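Local structure of envelopment polyprotein (Bovine Schmallenberg virus BH80/Germany/2011, 7A56) at residues A[134-139]-A[170-175]; A[57-62]-A[76-81]; A[181-186]-A[265-270]; A[354-359]-A[377-382]; A[107-112]-A[328-333]. The protein probably drives fusion of the viral and host membranes during entry as a class II fusion glycoprotein, seen here as a postfusion trimer. All blocks are in the same frame, centred on the assembly; numbering follows the deposited sequence.

Contact 1: residues A[134-139]-A[170-175]; sequences VCTGKC and INDGCL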
# COMPACT_ATOMS: atom_id res chain seq x y z
N VAL A 134 -44.80 -28.88 15.52
CA VAL A 134 -45.33 -30.23 15.48
C VAL A 134 -45.49 -30.76 16.91
O VAL A 134 -44.68 -30.50 17.80
CB VAL A 134 -44.45 -31.18 14.62
CG1 VAL A 134 -44.20 -30.57 13.23
CG2 VAL A 134 -43.14 -31.46 15.29
N CYS A 135 -46.59 -31.50 17.10
CA CYS A 135 -47.02 -31.97 18.41
C CYS A 135 -46.09 -33.04 18.96
O CYS A 135 -45.68 -32.97 20.14
CB CYS A 135 -48.45 -32.50 18.28
SG CYS A 135 -49.04 -33.49 19.71
N THR A 136 -45.68 -33.97 18.10
CA THR A 136 -44.85 -35.10 18.49
C THR A 136 -43.66 -35.27 17.54
O THR A 136 -43.63 -34.73 16.43
CB THR A 136 -45.67 -36.40 18.52
OG1 THR A 136 -44.89 -37.38 19.20
CG2 THR A 136 -45.89 -36.89 17.11
N GLY A 137 -42.66 -36.02 18.00
CA GLY A 137 -41.46 -36.22 17.20
C GLY A 137 -40.42 -35.18 17.49
O GLY A 137 -40.64 -34.19 18.20
N LYS A 138 -39.24 -35.39 16.91
CA LYS A 138 -38.15 -34.46 17.11
C LYS A 138 -38.09 -33.47 15.94
O LYS A 138 -38.80 -33.61 14.94
CB LYS A 138 -36.82 -35.22 17.27
CG LYS A 138 -36.36 -35.83 15.99
CD LYS A 138 -35.77 -37.21 16.19
CE LYS A 138 -34.54 -37.19 17.05
NZ LYS A 138 -33.30 -36.79 16.29
N CYS A 139 -37.30 -32.43 16.13
CA CYS A 139 -37.16 -31.39 15.11
C CYS A 139 -36.67 -32.03 13.81
O CYS A 139 -35.85 -32.95 13.85
CB CYS A 139 -36.18 -30.33 15.59
SG CYS A 139 -36.78 -29.31 16.95
N ILE A 170 -45.63 -34.77 26.00
CA ILE A 170 -44.89 -34.19 27.12
C ILE A 170 -43.43 -34.30 26.77
O ILE A 170 -42.95 -35.40 26.45
CB ILE A 170 -45.16 -34.93 28.45
CG1 ILE A 170 -46.65 -34.94 28.77
CG2 ILE A 170 -44.31 -34.28 29.56
CD1 ILE A 170 -47.27 -33.59 29.01
N ASN A 171 -42.72 -33.18 26.83
CA ASN A 171 -41.29 -33.17 26.55
C ASN A 171 -41.00 -33.77 25.17
O ASN A 171 -40.11 -34.62 24.99
CB ASN A 171 -40.53 -33.88 27.69
CG ASN A 171 -40.24 -32.92 28.84
OD1 ASN A 171 -40.01 -31.72 28.61
ND2 ASN A 171 -40.31 -33.40 30.07
N ASP A 172 -41.77 -33.31 24.17
CA ASP A 172 -41.78 -33.91 22.84
C ASP A 172 -42.20 -32.83 21.84
O ASP A 172 -42.62 -31.73 22.21
CB ASP A 172 -42.72 -35.15 22.84
CG ASP A 172 -42.63 -36.01 21.55
OD1 ASP A 172 -41.65 -36.00 20.73
OD2 ASP A 172 -43.58 -36.75 21.33
N GLY A 173 -42.08 -33.14 20.55
CA GLY A 173 -42.44 -32.15 19.55
C GLY A 173 -41.36 -31.14 19.30
O GLY A 173 -40.25 -31.18 19.85
N CYS A 174 -41.70 -30.17 18.45
CA CYS A 174 -40.71 -29.19 18.04
C CYS A 174 -41.40 -27.91 17.61
O CYS A 174 -42.53 -27.93 17.11
CB CYS A 174 -39.85 -29.75 16.91
SG CYS A 174 -38.55 -28.58 16.21
N LEU A 175 -40.68 -26.79 17.76
CA LEU A 175 -41.11 -25.51 17.21
C LEU A 175 -39.91 -24.99 16.44
O LEU A 175 -38.81 -24.88 17.01
CB LEU A 175 -41.54 -24.52 18.29
CG LEU A 175 -41.95 -23.10 17.93
CD1 LEU A 175 -43.18 -23.06 17.06
CD2 LEU A 175 -42.19 -22.28 19.18

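Contact 2: residues A[57-62]-A[76-81]; sequences KTMTLN and ESHIPA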
# COMPACT_ATOMS: atom_id res chain seq x y z
N LYS A 57 11.14 25.93 -10.67
CA LYS A 57 12.45 26.08 -11.29
C LYS A 57 13.47 25.23 -10.53
O LYS A 57 13.54 25.32 -9.30
CB LYS A 57 12.89 27.55 -11.26
CG LYS A 57 14.25 27.75 -11.82
CD LYS A 57 14.51 29.23 -11.90
CE LYS A 57 15.45 29.67 -10.83
NZ LYS A 57 16.78 29.93 -11.46
N THR A 58 14.25 24.43 -11.26
CA THR A 58 15.36 23.71 -10.62
C THR A 58 16.60 23.83 -11.51
O THR A 58 16.67 24.68 -12.40
CB THR A 58 14.99 22.24 -10.34
OG1 THR A 58 16.02 21.67 -9.53
CG2 THR A 58 14.81 21.41 -11.65
N MET A 59 17.61 23.00 -11.26
CA MET A 59 18.84 23.17 -12.01
C MET A 59 18.62 22.71 -13.44
O MET A 59 17.70 21.95 -13.73
CB MET A 59 19.98 22.41 -11.33
CG MET A 59 20.07 20.96 -11.67
SD MET A 59 19.26 19.74 -10.68
CE MET A 59 19.19 20.35 -8.99
N THR A 60 19.42 23.24 -14.35
CA THR A 60 19.33 22.93 -15.77
C THR A 60 20.70 22.51 -16.27
O THR A 60 21.72 22.85 -15.67
CB THR A 60 18.83 24.11 -16.60
OG1 THR A 60 19.78 25.21 -16.52
CG2 THR A 60 17.43 24.53 -16.09
N LEU A 61 20.71 21.72 -17.33
CA LEU A 61 21.96 21.31 -17.99
C LEU A 61 21.97 21.91 -19.37
O LEU A 61 20.99 21.80 -20.10
CB LEU A 61 22.04 19.78 -18.07
CG LEU A 61 22.17 19.11 -16.71
CD1 LEU A 61 22.21 17.63 -16.90
CD2 LEU A 61 23.47 19.56 -16.09
N ASN A 62 23.08 22.54 -19.76
CA ASN A 62 23.13 23.28 -21.01
C ASN A 62 24.26 22.67 -21.83
O ASN A 62 25.27 22.24 -21.26
CB ASN A 62 23.34 24.82 -20.71
CG ASN A 62 22.14 25.46 -19.83
OD1 ASN A 62 21.87 25.08 -18.63
ND2 ASN A 62 21.47 26.46 -20.43
N GLU A 76 18.38 21.00 -20.84
CA GLU A 76 17.68 19.84 -20.30
C GLU A 76 17.32 20.12 -18.85
O GLU A 76 18.10 20.73 -18.13
CB GLU A 76 18.58 18.61 -20.42
CG GLU A 76 17.88 17.30 -20.07
CD GLU A 76 18.10 16.89 -18.62
OE1 GLU A 76 17.89 15.70 -18.33
OE2 GLU A 76 18.52 17.74 -17.76
N SER A 77 16.15 19.63 -18.40
CA SER A 77 15.82 19.77 -16.98
C SER A 77 14.72 18.75 -16.69
O SER A 77 14.45 17.83 -17.50
CB SER A 77 15.41 21.20 -16.64
OG SER A 77 15.38 21.42 -15.23
N HIS A 78 14.07 18.90 -15.55
CA HIS A 78 13.01 17.97 -15.15
C HIS A 78 12.04 18.69 -14.24
O HIS A 78 12.40 19.69 -13.59
CB HIS A 78 13.56 16.73 -14.42
CG HIS A 78 14.57 17.07 -13.36
ND1 HIS A 78 15.93 17.01 -13.58
CD2 HIS A 78 14.41 17.53 -12.10
CE1 HIS A 78 16.57 17.40 -12.49
NE2 HIS A 78 15.68 17.73 -11.58
N ILE A 79 10.82 18.14 -14.12
CA ILE A 79 9.78 18.72 -13.30
C ILE A 79 8.96 17.59 -12.69
O ILE A 79 8.72 16.58 -13.38
CB ILE A 79 8.86 19.67 -14.11
CG1 ILE A 79 7.72 20.23 -13.26
CG2 ILE A 79 8.29 19.01 -15.37
CD1 ILE A 79 6.94 21.33 -13.98
N PRO A 80 8.56 17.69 -11.42
CA PRO A 80 7.72 16.63 -10.81
C PRO A 80 6.44 16.42 -11.58
O PRO A 80 5.81 17.38 -12.01
CB PRO A 80 7.41 17.18 -9.41
CG PRO A 80 8.66 18.06 -9.11
CD PRO A 80 8.96 18.73 -10.44
N ALA A 81 6.02 15.14 -11.67
CA ALA A 81 4.74 14.83 -12.33
C ALA A 81 3.66 15.14 -11.30
O ALA A 81 3.17 14.25 -10.60
CB ALA A 81 4.69 13.38 -12.80
O HOH W 1 13.83 24.09 -14.15
O HOH W 2 19.11 19.08 -15.14

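Contact 3: residues A[181-186]-A[265-270]; sequences DIIRPE and GSVQLY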
# COMPACT_ATOMS: atom_id res chain seq x y z
N ASP A 181 -33.22 -10.82 7.78
CA ASP A 181 -33.41 -9.39 8.05
C ASP A 181 -34.03 -8.65 6.88
O ASP A 181 -33.88 -9.03 5.70
CB ASP A 181 -32.09 -8.69 8.36
CG ASP A 181 -31.56 -8.98 9.76
OD1 ASP A 181 -32.06 -9.95 10.42
OD2 ASP A 181 -30.59 -8.27 10.17
N ILE A 182 -34.73 -7.55 7.21
CA ILE A 182 -35.07 -6.48 6.27
C ILE A 182 -34.27 -5.24 6.68
O ILE A 182 -34.26 -4.88 7.89
CB ILE A 182 -36.57 -6.15 6.31
CG1 ILE A 182 -37.41 -7.38 6.02
CG2 ILE A 182 -36.86 -4.98 5.32
CD1 ILE A 182 -38.85 -7.25 6.61
N ILE A 183 -33.59 -4.60 5.69
CA ILE A 183 -32.76 -3.43 5.96
C ILE A 183 -33.30 -2.23 5.18
O ILE A 183 -33.99 -2.35 4.16
CB ILE A 183 -31.27 -3.65 5.57
CG1 ILE A 183 -31.15 -3.84 4.05
CG2 ILE A 183 -30.65 -4.81 6.38
CD1 ILE A 183 -29.71 -3.62 3.47
N ARG A 184 -32.92 -1.05 5.65
CA ARG A 184 -33.14 0.15 4.89
C ARG A 184 -31.80 0.46 4.21
O ARG A 184 -30.82 0.75 4.91
CB ARG A 184 -33.59 1.30 5.80
CG ARG A 184 -33.77 2.63 5.04
CD ARG A 184 -34.10 3.75 5.99
NE ARG A 184 -32.98 4.25 6.82
CZ ARG A 184 -32.92 4.16 8.15
NH1 ARG A 184 -31.90 4.68 8.81
NH2 ARG A 184 -33.90 3.56 8.84
N PRO A 185 -31.70 0.37 2.89
CA PRO A 185 -30.40 0.59 2.23
C PRO A 185 -29.90 2.01 2.46
O PRO A 185 -30.66 2.98 2.28
CB PRO A 185 -30.71 0.35 0.74
CG PRO A 185 -32.02 -0.31 0.69
CD PRO A 185 -32.79 0.03 1.96
N GLU A 186 -28.60 2.13 2.81
CA GLU A 186 -27.97 3.43 3.07
C GLU A 186 -26.61 3.59 2.36
O GLU A 186 -26.30 4.69 1.91
CB GLU A 186 -27.81 3.65 4.59
CG GLU A 186 -29.19 3.79 5.32
CD GLU A 186 -29.73 5.19 5.21
OE1 GLU A 186 -30.87 5.46 5.68
OE2 GLU A 186 -28.98 6.07 4.66
N GLY A 265 -21.25 -3.58 6.77
CA GLY A 265 -21.65 -4.46 5.66
C GLY A 265 -21.79 -5.95 6.00
O GLY A 265 -21.60 -6.80 5.12
N SER A 266 -22.06 -6.29 7.27
CA SER A 266 -22.31 -7.70 7.64
C SER A 266 -23.67 -8.20 7.16
O SER A 266 -23.93 -9.42 7.20
CB SER A 266 -22.19 -7.89 9.16
OG SER A 266 -23.20 -7.17 9.86
N VAL A 267 -24.56 -7.31 6.73
CA VAL A 267 -25.81 -7.73 6.09
C VAL A 267 -25.84 -7.10 4.71
O VAL A 267 -25.67 -5.87 4.58
CB VAL A 267 -27.05 -7.30 6.89
CG1 VAL A 267 -28.32 -7.78 6.16
CG2 VAL A 267 -27.02 -7.98 8.29
N GLN A 268 -26.04 -7.93 3.68
CA GLN A 268 -25.71 -7.49 2.31
C GLN A 268 -26.89 -7.78 1.40
O GLN A 268 -27.27 -8.94 1.23
CB GLN A 268 -24.44 -8.17 1.78
CG GLN A 268 -23.24 -8.00 2.69
CD GLN A 268 -22.07 -8.90 2.32
OE1 GLN A 268 -22.15 -9.76 1.45
NE2 GLN A 268 -20.97 -8.65 2.94
N LEU A 269 -27.46 -6.73 0.81
CA LEU A 269 -28.54 -6.83 -0.15
C LEU A 269 -27.97 -6.68 -1.54
O LEU A 269 -27.39 -5.62 -1.86
CB LEU A 269 -29.60 -5.76 0.10
CG LEU A 269 -30.76 -5.71 -0.89
CD1 LEU A 269 -31.67 -6.85 -0.63
CD2 LEU A 269 -31.52 -4.39 -0.72
N TYR A 270 -28.11 -7.71 -2.37
CA TYR A 270 -27.61 -7.65 -3.73
C TYR A 270 -28.61 -8.35 -4.65
O TYR A 270 -29.71 -8.73 -4.25
CB TYR A 270 -26.19 -8.22 -3.83
CG TYR A 270 -26.09 -9.73 -3.78
CD1 TYR A 270 -26.66 -10.46 -2.75
CD2 TYR A 270 -25.40 -10.43 -4.77
CE1 TYR A 270 -26.55 -11.83 -2.72
CE2 TYR A 270 -25.29 -11.80 -4.75
CZ TYR A 270 -25.86 -12.49 -3.72
OH TYR A 270 -25.75 -13.86 -3.71

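Contact 4: residues A[354-359]-A[377-382]; sequences ATVTID and LKLSTN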
# COMPACT_ATOMS: atom_id res chain seq x y z
N ALA A 354 3.07 32.07 -7.38
CA ALA A 354 1.67 32.34 -7.68
C ALA A 354 1.07 33.36 -6.69
O ALA A 354 1.49 33.47 -5.55
CB ALA A 354 0.87 31.02 -7.64
N THR A 355 0.09 34.13 -7.16
CA THR A 355 -0.69 35.02 -6.30
C THR A 355 -2.01 34.32 -5.94
O THR A 355 -2.91 34.22 -6.77
CB THR A 355 -0.97 36.34 -7.00
OG1 THR A 355 0.28 36.95 -7.34
CG2 THR A 355 -1.77 37.32 -6.08
N VAL A 356 -2.10 33.82 -4.71
CA VAL A 356 -3.27 33.10 -4.22
C VAL A 356 -3.82 33.86 -3.02
O VAL A 356 -3.05 34.37 -2.20
CB VAL A 356 -2.94 31.64 -3.83
CG1 VAL A 356 -4.18 30.92 -3.32
CG2 VAL A 356 -2.33 30.90 -5.00
N THR A 357 -5.15 34.00 -2.96
CA THR A 357 -5.82 34.52 -1.79
C THR A 357 -6.89 33.53 -1.33
O THR A 357 -7.59 32.93 -2.15
CB THR A 357 -6.48 35.90 -2.04
OG1 THR A 357 -7.42 35.80 -3.12
CG2 THR A 357 -5.42 37.00 -2.36
N ILE A 358 -7.01 33.37 -0.02
CA ILE A 358 -8.12 32.60 0.56
C ILE A 358 -9.26 33.57 0.84
O ILE A 358 -9.24 34.30 1.83
CB ILE A 358 -7.71 31.86 1.82
CG1 ILE A 358 -6.58 30.88 1.47
CG2 ILE A 358 -8.97 31.20 2.44
CD1 ILE A 358 -5.90 30.25 2.65
N ASP A 359 -10.24 33.62 -0.06
CA ASP A 359 -11.27 34.65 0.03
C ASP A 359 -12.22 34.36 1.17
O ASP A 359 -12.68 35.27 1.85
CB ASP A 359 -12.03 34.77 -1.29
CG ASP A 359 -11.10 35.04 -2.47
OD1 ASP A 359 -10.04 35.65 -2.22
OD2 ASP A 359 -11.41 34.66 -3.61
N LEU A 377 -13.21 26.22 1.44
CA LEU A 377 -12.42 27.39 1.10
C LEU A 377 -12.92 27.96 -0.23
O LEU A 377 -13.19 27.22 -1.18
CB LEU A 377 -10.94 27.02 0.98
CG LEU A 377 -10.16 26.81 2.29
CD1 LEU A 377 -10.58 25.55 3.02
CD2 LEU A 377 -8.66 26.75 2.02
N LYS A 378 -12.99 29.29 -0.29
CA LYS A 378 -13.02 29.99 -1.58
C LYS A 378 -11.65 30.64 -1.83
O LYS A 378 -11.21 31.49 -1.05
CB LYS A 378 -14.14 31.04 -1.61
CG LYS A 378 -15.54 30.44 -1.59
CD LYS A 378 -16.46 31.20 -2.53
CE LYS A 378 -17.90 30.76 -2.38
NZ LYS A 378 -18.65 31.50 -1.31
N LEU A 379 -11.02 30.23 -2.94
CA LEU A 379 -9.66 30.62 -3.33
C LEU A 379 -9.69 31.42 -4.62
O LEU A 379 -10.44 31.08 -5.54
CB LEU A 379 -8.75 29.43 -3.60
CG LEU A 379 -8.37 28.54 -2.44
CD1 LEU A 379 -7.14 27.77 -2.79
CD2 LEU A 379 -8.17 29.39 -1.21
N SER A 380 -8.84 32.45 -4.69
CA SER A 380 -8.50 33.15 -5.93
C SER A 380 -7.04 32.85 -6.28
O SER A 380 -6.19 32.71 -5.40
CB SER A 380 -8.71 34.66 -5.80
OG SER A 380 -10.08 34.98 -5.89
N THR A 381 -6.77 32.70 -7.57
CA THR A 381 -5.41 32.46 -8.01
C THR A 381 -5.22 33.09 -9.38
O THR A 381 -6.15 33.15 -10.19
CB THR A 381 -5.07 30.95 -8.03
OG1 THR A 381 -3.74 30.75 -8.54
CG2 THR A 381 -6.08 30.14 -8.91
N ASN A 382 -4.02 33.60 -9.61
CA ASN A 382 -3.72 34.19 -10.91
C ASN A 382 -3.23 33.14 -11.93
O ASN A 382 -2.94 33.50 -13.08
CB ASN A 382 -2.71 35.36 -10.75
CG ASN A 382 -1.32 34.92 -10.25
OD1 ASN A 382 -1.14 33.90 -9.60
ND2 ASN A 382 -0.34 35.73 -10.57

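Contact 5: residues A[107-112]-A[328-333]; sequences RRVINK and KKVSSV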
# COMPACT_ATOMS: atom_id res chain seq x y z
N ARG A 107 -0.36 19.09 -17.23
CA ARG A 107 -1.74 19.52 -17.27
C ARG A 107 -2.66 18.61 -16.45
O ARG A 107 -3.61 19.09 -15.86
CB ARG A 107 -2.24 19.59 -18.70
CG ARG A 107 -3.71 20.06 -18.77
CD ARG A 107 -4.10 20.62 -20.10
NE ARG A 107 -5.55 20.74 -20.18
CZ ARG A 107 -6.28 21.75 -19.73
NH1 ARG A 107 -5.72 22.81 -19.12
NH2 ARG A 107 -7.61 21.68 -19.90
N ARG A 108 -2.38 17.32 -16.40
CA ARG A 108 -3.23 16.45 -15.57
C ARG A 108 -2.40 15.34 -14.96
O ARG A 108 -1.53 14.76 -15.61
CB ARG A 108 -4.39 15.91 -16.41
CG ARG A 108 -5.29 14.89 -15.63
CD ARG A 108 -6.47 14.45 -16.55
NE ARG A 108 -5.98 13.61 -17.64
CZ ARG A 108 -5.96 13.95 -18.93
NH1 ARG A 108 -6.44 15.12 -19.31
NH2 ARG A 108 -5.48 13.09 -19.84
N VAL A 109 -2.62 15.10 -13.66
CA VAL A 109 -2.11 13.90 -13.00
C VAL A 109 -3.26 13.38 -12.14
O VAL A 109 -3.71 14.09 -11.23
CB VAL A 109 -0.91 14.15 -12.10
CG1 VAL A 109 -0.58 12.85 -11.39
CG2 VAL A 109 0.36 14.66 -12.90
N ILE A 110 -3.70 12.16 -12.40
CA ILE A 110 -4.65 11.49 -11.47
C ILE A 110 -4.38 10.00 -11.48
O ILE A 110 -3.81 9.46 -12.44
CB ILE A 110 -6.12 11.69 -11.85
CG1 ILE A 110 -6.35 11.10 -13.21
CG2 ILE A 110 -6.53 13.15 -11.81
CD1 ILE A 110 -7.77 10.72 -13.39
N ASN A 111 -4.76 9.31 -10.40
CA ASN A 111 -4.75 7.86 -10.46
C ASN A 111 -6.21 7.40 -10.60
O ASN A 111 -7.15 8.12 -10.24
CB ASN A 111 -4.08 7.22 -9.21
CG ASN A 111 -2.54 7.20 -9.28
OD1 ASN A 111 -1.96 7.19 -10.36
ND2 ASN A 111 -1.89 7.13 -8.13
N LYS A 112 -6.42 6.25 -11.22
CA LYS A 112 -7.81 5.82 -11.39
C LYS A 112 -7.87 4.31 -11.44
O LYS A 112 -6.89 3.65 -11.82
CB LYS A 112 -8.45 6.39 -12.67
CG LYS A 112 -7.81 5.94 -13.94
CD LYS A 112 -8.43 6.69 -15.16
CE LYS A 112 -7.69 6.35 -16.47
NZ LYS A 112 -8.13 7.16 -17.66
N LYS A 328 -8.43 9.24 -7.98
CA LYS A 328 -7.76 9.65 -6.76
C LYS A 328 -6.83 10.83 -7.08
O LYS A 328 -6.00 10.74 -7.99
CB LYS A 328 -6.92 8.53 -6.14
CG LYS A 328 -6.31 8.95 -4.79
CD LYS A 328 -5.49 7.87 -4.11
CE LYS A 328 -4.80 8.43 -2.87
NZ LYS A 328 -5.76 8.61 -1.69
N LYS A 329 -6.98 11.90 -6.30
CA LYS A 329 -6.03 13.00 -6.25
C LYS A 329 -4.82 12.60 -5.43
O LYS A 329 -4.93 12.10 -4.30
CB LYS A 329 -6.69 14.23 -5.64
CG LYS A 329 -7.88 14.71 -6.43
CD LYS A 329 -8.37 16.08 -5.96
CE LYS A 329 -9.82 15.99 -5.42
NZ LYS A 329 -10.43 17.35 -5.19
N VAL A 330 -3.65 12.88 -5.98
CA VAL A 330 -2.38 12.41 -5.52
C VAL A 330 -1.40 13.57 -5.65
O VAL A 330 -1.66 14.56 -6.36
CB VAL A 330 -1.88 11.18 -6.32
CG1 VAL A 330 -2.79 9.99 -6.17
CG2 VAL A 330 -1.75 11.52 -7.85
N SER A 331 -0.26 13.45 -4.98
CA SER A 331 0.74 14.47 -5.13
C SER A 331 1.63 14.07 -6.34
O SER A 331 1.13 13.92 -7.45
CB SER A 331 1.48 14.64 -3.81
OG SER A 331 1.90 13.40 -3.22
N SER A 332 2.92 13.81 -6.16
CA SER A 332 3.78 13.43 -7.30
C SER A 332 3.56 11.98 -7.72
O SER A 332 3.52 11.10 -6.88
CB SER A 332 5.26 13.56 -6.95
OG SER A 332 6.04 13.32 -8.12
N VAL A 333 3.50 11.72 -9.04
CA VAL A 333 3.56 10.32 -9.52
C VAL A 333 4.87 10.02 -10.24
O VAL A 333 5.01 8.95 -10.87
CB VAL A 333 2.36 9.98 -10.44
CG1 VAL A 333 1.02 10.19 -9.68
CG2 VAL A 333 2.38 10.88 -11.66
O HOH W 3 -3.87 14.67 -8.46

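Contact 1: residues A[134-139]-A[170-175]
The Cys139–Cys174 disulfide ties the loop that follows strand 98-134 to the start of strand 172-183, and Val134 pairs with Cys174 just where that loop leaves its strand. The bridge joins SG to SG at 2.1 Å with a dihedral of 97°. Cys174 SG stands anti to its own backbone N (chi1 178°), reaching out to the sulfur of Cys139, while Cys174 CB also lies against Val134 CG2 at 4.0 Å. Val134 and Cys174 form an antiparallel hydrogen-bonded pair: Val134 N gives to Cys174 O at 2.9 Å, and Cys174 N gives back to Val134 O. This joint lies at one far end of the elongated chain, a position consistent with the tip of domain II, where class II fusion proteins carry their membrane-inserting loops. Cys135 forms a second disulfide here, to Cys167, and Asn171 ND2 bonds to Trp160 O of the second subunit. Beyond the paired residues the loop is held by the carboxylate of Asp172. Its OD2 takes a bond of 2.6 Å from Thr136 OG1, arriving on the syn side 29° out of the carboxylate plane, with the two side chains lying alongside each other. OD1 receives weak bonds from two backbone donors, Gly137 N across the contact and Gly173 N next door. Having no side chain, Gly173 brings CA to 3.4 Å from Cys135 O in a C-H···O contact.

Contact 2: residues A[57-62]-A[76-81]
Leu61 and Glu76 form an antiparallel hydrogen-bonded pair at the open end of the hairpin of strands 61-67 and 70-80. Leu61 N gives to Glu76 O at 2.9 Å, nearly straight at 172°, and Glu76 N returns a bond to Leu61 O at 2.8 Å. Beyond this pair a side chain replaces the ladder: Ser77 OG, anti to its backbone N (chi1 -167°), donates to Met59 O at 2.8 Å. Two waters extend the polar link. One accepts from Thr58 N and donates to Ser77 OG; another donates to Glu76 OE2 at 3.0 Å and, weakly, to Met59 O. Van der Waals contacts surround these bonds. Thr58 CG2 rests 3.5 Å from His78 O and lies obliquely to the His78 ring, 3.8 Å from NE2, while Met59 SD approaches CE1 of the same ring at 4.0 Å, also obliquely. On the same side of the hairpin as His78, Leu61 and Glu76 lie side by side, CD1 of the leucine near OE2 of the carboxylate. The polar ends of Thr58 and His78 turn to another chain: Thr58 OG1 and His78 NE2 both bond to Asp229 OD2 of the third subunit, and Leu61 packs on Leu61 of the second subunit. Within the chain, strand 70-80 lies between strand 61-67, at the sheet border, and strand 335-343, to which Ser77 and Ile79 are bonded through their backbones.

Contact 3: residues A[181-186]-A[265-270]
Ile183 holds CG1 between its backbone N and carbonyl carbon (chi1 65°), with CD1 extended beyond it and CG2 beside the N, and this splits its two branches between Val267 and Leu269. Val267 answers with CG1 anti to its own N (chi1 -180°), which sets that methyl 3.8 Å from Ile183 CG2; the two side chains pass alongside, pointing opposite ways. Ile183 CD1 reaches forward to Leu269 CB at 4.0 Å, the side chains crossing at a slant. Further along, the ring of exposed Pro185 presents CG to Leu269 CD2 at a looser 4.3 Å. The contact lays the end of strand 172-183 and the turn after it against the short hairpin of strands 268-270 and 273-275, whose Ile274 also touches Val267 and Leu269. At the other end Asp181 OD2 passes 4.0 Å from Val267 CG2, its side chain at about a right angle to the valine. That carboxylate is buried, but Thr124 OG1 donates to OD2 and Phe300 N to OD1. No hydrogen bond crosses between 181-186 and 265-270, so strand end and hairpin meet through methyl and methylene groups and one carboxylate oxygen, whose hydrogen bonding is with a residue outside both segments.

Contact 4: residues A[354-359]-A[377-382]
Ser380 OG donates to Asp359 OD2 at 2.7 Å on the syn lone pair, while the other oxygen, OD1, takes a bond from Thr357 OG1 at 2.8 Å. Two hydroxyls, one from each strand, thus hold the carboxylate on the outer face of the β-hairpin of strands 356-365 and 373-381. This hairpin edges a sheet of the C-terminal β-sandwich, probably the immunoglobulin-like domain III of class II fusion proteins. Beneath the hydroxyls Thr357 and Ser380 form an antiparallel hydrogen-bonded pair, with Thr357 N to Ser380 O and Ser380 N to Thr357 O both 2.9 Å. At the end of the ladder, Asn382 OD1 accepts from Thr355 N at 2.7 Å; the donor stands 47° out of the amide carbonyl plane. Asn382 N in turn bonds to Thr355 O. On the opposite face Val356 and Thr381 lie side by side, as do Ile358 and Leu379. There Ile358 and Leu379 both touch Val426 of the facing sheet, and Ile358 also meets Ala429 and Ala431. Leu379 CD2 presses on Ile358 CG1 at 3.5 Å, closer than usual for two carbons.

Contact 5: residues A[107-112]-A[328-333]
Asn111 and Lys328 form one antiparallel hydrogen-bonded pair, Lys328 N to Asn111 O at 2.8 Å and Asn111 N to Lys328 O at 3.1 Å, after which the chain leaves strand 325-328 and curls back over strand 98-134. Further on a water lies between the two segments: it accepts from Val330 N at 3.1 Å and lies 2.8 Å from Val109 O. The side chains of Val109, Val330 and Val333 then meet in an apolar cluster. Val109 CG1, anti to its backbone N (chi1 175°), touches both methyls of Val333, CG1 at 3.5 Å and CG2 at 3.6 Å, the two valines passing flank to flank with their ends directed oppositely. Val330 CG2 approaches the same Val109 methyl at 4.0 Å. The other Val330 branch, CG1, lies 3.6 Å from Asn111 ND2, with valine and asparagine crossing at about a right angle; the amide nitrogen itself bonds to Ser237 OG. Lys328 runs the other way, bending only at its end, and its NZ bonds to Thr315 OG1. Strand 98-134 is flanked here by strand 325-328 and by strand 197-206, which bonds to the backbones of Arg108, Ile110 and Lys112 and whose Glu201 faces both Arg107 and Arg108 in a classic β bulge. Segment 328-333 leads on to strand 335-343, and on its way Ser332 OG bonds to Thr232 O of the third subunit.

How the contacts relate
Contacts 2 and 5 touch directly: Ala81 O lies 3.0 Å from Val333 N, a probable hydrogen bond, and both contacts meet the third subunit. Contact 4 sits beside them, its centre about 27 Å from that of contact 2 and about 21 Å from that of contact 5, without touching either. Contacts 1 and 3 share strand 172-183, yet their centres are about 34 Å apart; strand 98-134, its neighbour in the sheet, carries contact 5. Contacts 1 and 3 are nested along the chain inside the long loop that contact 5 closes. Contact 1 lies far out, about 85 Å from contact 2 between centres, though both touch the second subunit, so that subunit is met at two widely separated places.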